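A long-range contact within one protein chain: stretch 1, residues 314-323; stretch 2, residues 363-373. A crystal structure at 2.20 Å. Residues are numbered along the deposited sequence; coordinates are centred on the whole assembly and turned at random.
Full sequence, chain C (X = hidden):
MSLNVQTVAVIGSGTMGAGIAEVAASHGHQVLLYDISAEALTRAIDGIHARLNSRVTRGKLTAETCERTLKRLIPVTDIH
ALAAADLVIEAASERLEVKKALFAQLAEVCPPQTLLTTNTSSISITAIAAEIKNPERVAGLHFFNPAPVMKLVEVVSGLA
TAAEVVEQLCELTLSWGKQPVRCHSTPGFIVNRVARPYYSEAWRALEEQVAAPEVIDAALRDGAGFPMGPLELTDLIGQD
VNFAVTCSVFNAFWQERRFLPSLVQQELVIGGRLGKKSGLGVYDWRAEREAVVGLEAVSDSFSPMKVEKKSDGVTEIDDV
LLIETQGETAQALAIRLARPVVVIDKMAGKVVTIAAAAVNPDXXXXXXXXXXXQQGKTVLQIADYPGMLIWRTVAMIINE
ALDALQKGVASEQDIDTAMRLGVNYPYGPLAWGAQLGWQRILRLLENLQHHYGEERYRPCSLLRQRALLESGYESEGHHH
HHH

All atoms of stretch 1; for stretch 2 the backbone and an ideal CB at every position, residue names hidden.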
# COMPACT_ATOMS: atom_id res chain seq x y z
N VAL C 314 5.85 7.60 36.89
CA VAL C 314 6.99 6.88 37.45
C VAL C 314 6.76 6.69 38.96
O VAL C 314 6.43 7.65 39.67
CB VAL C 314 8.34 7.61 37.19
CG1 VAL C 314 9.52 6.74 37.60
CG2 VAL C 314 8.50 8.01 35.73
N THR C 315 6.91 5.45 39.43
CA THR C 315 7.03 5.13 40.86
C THR C 315 8.36 4.42 41.12
O THR C 315 8.68 3.42 40.46
CB THR C 315 5.88 4.24 41.34
OG1 THR C 315 4.64 4.81 40.94
CG2 THR C 315 5.90 4.12 42.86
N GLU C 316 9.14 4.92 42.07
CA GLU C 316 10.36 4.22 42.44
C GLU C 316 10.19 3.40 43.73
O GLU C 316 9.86 3.92 44.79
CB GLU C 316 11.60 5.12 42.35
CG GLU C 316 12.37 5.47 43.60
CD GLU C 316 13.69 6.14 43.26
OE1 GLU C 316 14.75 5.59 43.64
OE2 GLU C 316 13.67 7.20 42.59
N ILE C 317 10.35 2.09 43.58
CA ILE C 317 10.11 1.10 44.63
C ILE C 317 11.46 0.44 44.89
O ILE C 317 11.91 -0.38 44.09
CB ILE C 317 9.06 0.07 44.15
CG1 ILE C 317 7.78 0.77 43.69
CG2 ILE C 317 8.73 -0.90 45.25
CD1 ILE C 317 6.83 -0.09 42.90
N ASP C 318 12.08 0.82 46.01
CA ASP C 318 13.50 0.53 46.30
C ASP C 318 14.41 0.94 45.13
O ASP C 318 14.67 2.12 44.96
CB ASP C 318 13.70 -0.92 46.77
CG ASP C 318 13.09 -1.20 48.15
OD1 ASP C 318 12.94 -0.26 48.95
OD2 ASP C 318 12.75 -2.36 48.44
N ASP C 319 14.86 -0.03 44.34
CA ASP C 319 15.65 0.27 43.13
C ASP C 319 14.86 0.07 41.82
O ASP C 319 15.35 0.45 40.74
CB ASP C 319 16.95 -0.53 43.11
CG ASP C 319 16.73 -2.03 43.22
OD1 ASP C 319 15.70 -2.45 43.80
OD2 ASP C 319 17.59 -2.80 42.73
N VAL C 320 13.66 -0.51 41.92
CA VAL C 320 12.79 -0.76 40.77
C VAL C 320 12.03 0.49 40.34
O VAL C 320 11.35 1.11 41.16
CB VAL C 320 11.71 -1.82 41.09
CG1 VAL C 320 11.05 -2.34 39.81
CG2 VAL C 320 12.31 -2.95 41.89
N LEU C 321 12.15 0.84 39.07
CA LEU C 321 11.25 1.83 38.49
C LEU C 321 10.03 1.13 37.94
O LEU C 321 10.14 0.25 37.08
CB LEU C 321 11.94 2.66 37.40
CG LEU C 321 13.09 3.59 37.81
CD1 LEU C 321 13.48 4.48 36.65
CD2 LEU C 321 12.75 4.46 39.01
N LEU C 322 8.87 1.49 38.48
CA LEU C 322 7.59 1.08 37.93
C LEU C 322 7.09 2.25 37.08
O LEU C 322 6.78 3.33 37.61
CB LEU C 322 6.59 0.77 39.05
CG LEU C 322 5.19 0.39 38.59
CD1 LEU C 322 5.21 -0.96 37.90
CD2 LEU C 322 4.19 0.39 39.75
N ILE C 323 7.06 2.03 35.77
CA ILE C 323 6.84 3.11 34.81
C ILE C 323 5.62 2.81 33.96
O ILE C 323 5.52 1.73 33.36
CB ILE C 323 8.09 3.36 33.92
CG1 ILE C 323 9.33 3.64 34.79
CG2 ILE C 323 7.87 4.52 32.95
CD1 ILE C 323 10.66 3.77 34.03
N UNK C 363 13.15 -10.88 42.22
CA UNK C 363 12.90 -10.22 43.50
C UNK C 363 12.42 -8.78 43.28
O UNK C 363 11.55 -8.29 44.00
CB UNK C 363 14.16 -10.23 44.36
N UNK C 364 13.01 -8.11 42.29
CA UNK C 364 12.64 -6.76 41.92
C UNK C 364 11.23 -6.69 41.30
O UNK C 364 10.44 -5.80 41.62
CB UNK C 364 13.67 -6.20 40.94
N UNK C 365 10.93 -7.66 40.43
CA UNK C 365 9.60 -7.79 39.81
C UNK C 365 8.54 -8.00 40.90
O UNK C 365 7.51 -7.31 40.91
CB UNK C 365 9.58 -8.95 38.81
N UNK C 366 8.82 -8.92 41.82
CA UNK C 366 7.91 -9.24 42.93
C UNK C 366 7.61 -8.04 43.83
O UNK C 366 6.47 -7.85 44.22
CB UNK C 366 8.51 -10.37 43.78
N UNK C 367 8.62 -7.22 44.12
CA UNK C 367 8.39 -5.95 44.85
C UNK C 367 7.31 -5.07 44.19
O UNK C 367 6.42 -4.54 44.87
CB UNK C 367 9.70 -5.16 44.94
N UNK C 368 7.41 -4.92 42.86
CA UNK C 368 6.46 -4.14 42.08
C UNK C 368 5.08 -4.79 42.04
O UNK C 368 4.07 -4.09 42.13
CB UNK C 368 6.99 -3.95 40.66
N UNK C 369 5.03 -6.12 41.93
CA UNK C 369 3.76 -6.85 41.91
C UNK C 369 3.05 -6.69 43.26
O UNK C 369 1.83 -6.44 43.30
CB UNK C 369 3.99 -8.33 41.60
N UNK C 370 3.82 -6.82 44.35
CA UNK C 370 3.31 -6.65 45.71
C UNK C 370 2.68 -5.27 45.88
O UNK C 370 1.52 -5.16 46.28
CB UNK C 370 4.43 -6.85 46.73
N UNK C 371 3.45 -4.23 45.58
CA UNK C 371 2.98 -2.85 45.68
C UNK C 371 1.63 -2.62 45.00
O UNK C 371 0.76 -1.95 45.56
CB UNK C 371 4.02 -1.91 45.07
N UNK C 372 1.48 -3.19 43.81
CA UNK C 372 0.27 -3.01 43.02
C UNK C 372 -0.92 -3.72 43.63
O UNK C 372 -2.02 -3.15 43.69
CB UNK C 372 0.49 -3.51 41.59
N UNK C 373 -0.70 -4.96 44.08
CA UNK C 373 -1.73 -5.79 44.70
C UNK C 373 -2.30 -5.15 45.96
O UNK C 373 -3.50 -5.23 46.22
CB UNK C 373 -1.16 -7.17 45.03

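Stretch 1 is a β-hairpin, its strands 314-317 and 320-323 joined by a type II' turn from Ile317 to Val320, and stretch 2 is a helix lying across one side of it. The helix axis makes 48° with the second strand, at a closest approach of 8.9 Å. Thr315, Ile317, Val320 and Leu322 point toward the helix and offer it a largely apolar surface, with the carboxylates of Asp318 and Asp319 at the turn.

Position 363 points sideways, and its ideal CB has nothing of stretch 1 within 5.5 Å. Many residues would suit it, and the deposited one is Ser363, which makes no contact with the hairpin.

At position 364 the CB points toward the hairpin and lies 3.6 Å from Val320 CG2. The CA atoms of 364 and Val320 are only 6.1 Å apart, so little depth is available along this direction and a small residue fits best. It is Ala364; its CB packs against Val320 CG2, which also lies 3.4 Å from Ala364 O.

Positions 365 and 366 lie off the contact, the first pointing away and the second out of reach, and stretch 1 sets no preference at either. They are Thr365 and Arg366.

Position 367 faces the turn. Its CB is 4.4 Å from Ile317 CG2 and 5.4 Å from Asp318 OD2, so the site combines an apolar flank with a negative charge a little farther out. A long side chain with an aliphatic stem and a cationic end, lysine or arginine, would use both; a long polar one such as glutamine could also serve. The residue is Lys367. Its chain runs extended beyond an m chi1, with the remaining chi angles all t, and brings NZ to 2.9 Å from Asp318 OD2 in a hydrogen-bonded salt bridge. Asp319 OD1, 4.3 Å from Lys367 NZ, adds a second negative charge nearby, beyond salt-bridge range.

Position 368 points into the middle of the apolar surface, its CB 4.4 Å from Leu322 CD1 and 4.5 Å from both Val320 CG1 and Ile317 CD1. With three side chains converging there, a small apolar residue is favoured. Ala368 fills the site with its methyl group alone, while Ile317 CD1 also comes to 4.1 Å from Ala368 CA.

Position 369 points away and 370 is out of reach, leaving the choice open from this side; they are Ile369 and Tyr370.

One turn beyond 367, position 371 again points toward the hairpin, its CB 4.0 Å from Ile317 CD1. A large apolar or aromatic residue could spread over the first strand. Tyr371, with chi1 t, places CD1 3.7 Å from Ile317 CD1, and Leu322 CD2 meets the ring edge, 4.1 Å from Tyr371 CD1. Thr315 CG2 lies 4.3 Å from Tyr371 CE1.

Position 372 points sideways, so only a side chain of some length could reach Leu322; leucine or methionine would suit. Leu372 does so, its CD2 3.9 Å from Leu322 CD2. Position 373 is out of reach and holds Gln373.

Stretch 2, residues 363-373: SATRKAIYYLQ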
# COMPACT_ATOMS: atom_id res chain seq x y z
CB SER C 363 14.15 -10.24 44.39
OG SER C 363 15.26 -9.64 43.74
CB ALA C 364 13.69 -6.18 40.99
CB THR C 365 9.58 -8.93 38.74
OG1 THR C 365 10.52 -8.64 37.71
CG2 THR C 365 8.22 -9.09 38.11
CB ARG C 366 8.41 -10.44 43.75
CG ARG C 366 8.08 -11.78 43.08
CD ARG C 366 8.47 -12.99 43.93
NE ARG C 366 7.93 -14.23 43.38
CZ ARG C 366 8.54 -14.99 42.47
NH1 ARG C 366 9.72 -14.65 41.98
NH2 ARG C 366 7.95 -16.10 42.03
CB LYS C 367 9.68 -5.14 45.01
CG LYS C 367 10.65 -5.68 46.04
CD LYS C 367 11.95 -4.88 46.04
CE LYS C 367 12.95 -5.42 47.06
NZ LYS C 367 14.14 -4.52 47.19
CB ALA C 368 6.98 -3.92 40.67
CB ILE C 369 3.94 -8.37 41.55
CG1 ILE C 369 4.46 -8.53 40.12
CG2 ILE C 369 2.62 -9.15 41.73
CD1 ILE C 369 4.86 -9.95 39.73
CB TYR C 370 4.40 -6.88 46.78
CG TYR C 370 3.92 -6.61 48.20
CD1 TYR C 370 3.22 -7.59 48.93
CD2 TYR C 370 4.15 -5.38 48.82
CE1 TYR C 370 2.76 -7.34 50.23
CE2 TYR C 370 3.69 -5.11 50.11
CZ TYR C 370 3.00 -6.09 50.81
OH TYR C 370 2.56 -5.83 52.09
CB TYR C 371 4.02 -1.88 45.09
CG TYR C 371 3.52 -0.46 44.98
CD1 TYR C 371 3.20 0.09 43.73
CD2 TYR C 371 3.32 0.32 46.12
CE1 TYR C 371 2.72 1.39 43.62
CE2 TYR C 371 2.84 1.62 46.02
CZ TYR C 371 2.55 2.15 44.77
OH TYR C 371 2.08 3.44 44.68
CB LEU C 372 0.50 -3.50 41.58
CG LEU C 372 1.42 -2.64 40.71
CD1 LEU C 372 1.77 -3.35 39.41
CD2 LEU C 372 0.79 -1.29 40.45
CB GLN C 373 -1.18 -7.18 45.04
CG GLN C 373 -1.05 -8.12 43.86
CD GLN C 373 -0.28 -9.39 44.20
OE1 GLN C 373 0.49 -9.42 45.16
NE2 GLN C 373 -0.49 -10.44 43.42
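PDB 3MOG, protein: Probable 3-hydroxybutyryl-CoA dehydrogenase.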